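Local coordinates for protein putative beta-glucosidase (Bifidobacterium adolescentis, PDB 5WAB) that hydrolyses beta-glucosides as a family 3 glycoside hydrolase, and may also release terminal alpha-L-arabinopyranosyl units from ginsenosides, at residues G409-A414 with A428-L433. Residues are numbered along the deposited sequence; the frame is centred on the assembly and turned at random.
Sequences GLPEAA and AKQVEL
The carboxamide of Gln-430 meets the backbone of Gly-409 with both of its polar atoms, taking one bond and giving another. Gly-409 N donates to Gln-430 OE1 at 3.0 Å, nearly straight at 164°, and the donor lies in the plane of the amide carbonyl, on a lone pair of the oxygen. The return bond, from Gln-430 NE2 to Gly-409 O at 3.1 Å, is weak and bent at the hydrogen. The fit is not perfect, because the two acceptors Gly-409 O and Gln-430 OE1 also come within 3.2 Å of each other. The side chain reaches across because CG lies opposite the carbonyl carbon (chi1 -61°) and the chain runs extended beyond it, carrying the amide well clear of the helix. The backbone angles of Gly-409 would push a beta carbon against the carbonyl oxygen of the residue before it. Pro-411 adds a loose contact, its CD 4.3 Å from Gln-430 NE2. With an alanine at Gln-430, the buried N-H and C=O of Gly-409 would probably lose these partners and a gap would open beside Pro-411. Strand 403-409, central in the mixed sheet of the family's C-terminal domain, helix 428-438 and the adjacent parallel strand 444-449 form a beta-alpha-beta crossover, and Gln-430 fastens the first turn of the crossover helix to the C-terminal end of the first strand. Leu-410 continues with backbone bonding to Ser-449 of strand 444-449, while Phe-379 packs on Gln-430 and Leu-433, the latter also touching helix 388-399.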
loop_
_atom_site.group_PDB
_atom_site.type_symbol
_atom_site.label_atom_id
_atom_site.label_comp_id
_atom_site.label_asym_id
_atom_site.label_seq_id
_atom_site.Cartn_x
_atom_site.Cartn_y
_atom_site.Cartn_z
ATOM N N GLY A 409 14.304 -13.871 8.333
ATOM C CA GLY A 409 13.906 -12.770 7.492
ATOM C C GLY A 409 15.100 -11.975 7.007
ATOM O O GLY A 409 16.238 -12.445 7.028
ATOM N N LEU A 410 14.809 -10.750 6.564
ATOM C CA LEU A 410 15.795 -9.897 5.922
ATOM C C LEU A 410 16.390 -8.936 6.934
ATOM O O LEU A 410 15.632 -8.220 7.604
ATOM C CB LEU A 410 15.144 -9.115 4.791
ATOM C CG LEU A 410 14.423 -9.926 3.720
ATOM C CD1 LEU A 410 13.764 -8.986 2.717
ATOM C CD2 LEU A 410 15.390 -10.867 3.033
ATOM N N PRO A 411 17.706 -8.898 7.110
ATOM C CA PRO A 411 18.315 -7.812 7.881
ATOM C C PRO A 411 18.219 -6.511 7.102
ATOM O O PRO A 411 17.871 -6.490 5.921
ATOM C CB PRO A 411 19.770 -8.258 8.058
ATOM C CG PRO A 411 19.795 -9.690 7.663
ATOM C CD PRO A 411 18.712 -9.867 6.656
ATOM N N GLU A 412 18.544 -5.408 7.781
ATOM C CA GLU A 412 18.379 -4.092 7.166
ATOM C C GLU A 412 19.219 -3.949 5.900
ATOM O O GLU A 412 18.775 -3.336 4.921
ATOM C CB GLU A 412 18.728 -2.991 8.166
ATOM C CG GLU A 412 17.643 -2.698 9.187
ATOM C CD GLU A 412 17.878 -1.386 9.916
ATOM O OE1 GLU A 412 18.968 -0.798 9.751
ATOM O OE2 GLU A 412 16.973 -0.943 10.654
ATOM N N ALA A 413 20.431 -4.518 5.894
ATOM C CA ALA A 413 21.301 -4.404 4.727
ATOM C C ALA A 413 20.787 -5.202 3.535
ATOM O O ALA A 413 21.199 -4.931 2.402
ATOM C CB ALA A 413 22.719 -4.846 5.080
ATOM N N ALA A 414 19.909 -6.181 3.757
ATOM C CA ALA A 414 19.263 -6.868 2.645
ATOM C C ALA A 414 18.151 -6.033 2.024
ATOM O O ALA A 414 17.640 -6.399 0.961
ATOM C CB ALA A 414 18.707 -8.217 3.108
ATOM N N ALA A 428 21.132 -17.115 3.141
ATOM C CA ALA A 428 21.365 -18.552 3.006
ATOM C C ALA A 428 21.782 -19.202 4.320
ATOM O O ALA A 428 21.433 -20.363 4.571
ATOM C CB ALA A 428 22.428 -18.807 1.937
ATOM N N LYS A 429 22.544 -18.492 5.155
ATOM C CA LYS A 429 22.949 -19.072 6.430
ATOM C C LYS A 429 21.759 -19.261 7.367
ATOM O O LYS A 429 21.792 -20.146 8.232
ATOM C CB LYS A 429 24.041 -18.211 7.069
ATOM C CG LYS A 429 23.632 -16.787 7.398
ATOM C CD LYS A 429 24.808 -16.020 7.992
ATOM C CE LYS A 429 24.414 -14.602 8.367
ATOM N NZ LYS A 429 25.541 -13.855 8.986
ATOM N N GLN A 430 20.704 -18.449 7.208
ATOM C CA GLN A 430 19.469 -18.672 7.958
ATOM C C GLN A 430 18.742 -19.921 7.476
ATOM O O GLN A 430 18.092 -20.612 8.267
ATOM C CB GLN A 430 18.555 -17.462 7.850
ATOM C CG GLN A 430 19.144 -16.187 8.397
ATOM C CD GLN A 430 18.149 -15.051 8.356
ATOM O OE1 GLN A 430 16.940 -15.277 8.292
ATOM N NE2 GLN A 430 18.650 -13.821 8.384
ATOM N N VAL A 431 18.793 -20.195 6.174
ATOM C CA VAL A 431 18.222 -21.438 5.668
ATOM C C VAL A 431 19.020 -22.638 6.168
ATOM O O VAL A 431 18.445 -23.668 6.543
ATOM C CB VAL A 431 18.141 -21.407 4.135
ATOM C CG1 VAL A 431 17.571 -22.706 3.619
ATOM C CG2 VAL A 431 17.278 -20.240 3.689
ATOM N N GLU A 432 20.352 -22.529 6.183
ATOM C CA GLU A 432 21.172 -23.625 6.691
ATOM C C GLU A 432 20.856 -23.923 8.149
ATOM O O GLU A 432 20.782 -25.090 8.547
ATOM C CB GLU A 432 22.658 -23.311 6.527
ATOM C CG GLU A 432 23.179 -23.451 5.108
ATOM C CD GLU A 432 24.534 -22.799 4.925
ATOM O OE1 GLU A 432 24.616 -21.772 4.213
ATOM O OE2 GLU A 432 25.518 -23.309 5.508
ATOM N N LEU A 433 20.667 -22.880 8.961
ATOM C CA LEU A 433 20.330 -23.093 10.365
ATOM C C LEU A 433 18.982 -23.784 10.505
ATOM O O LEU A 433 18.816 -24.674 11.348
ATOM C CB LEU A 433 20.331 -21.766 11.117
ATOM C CG LEU A 433 19.814 -21.865 12.551
ATOM C CD1 LEU A 433 20.803 -22.612 13.419
ATOM C CD2 LEU A 433 19.544 -20.484 13.113
#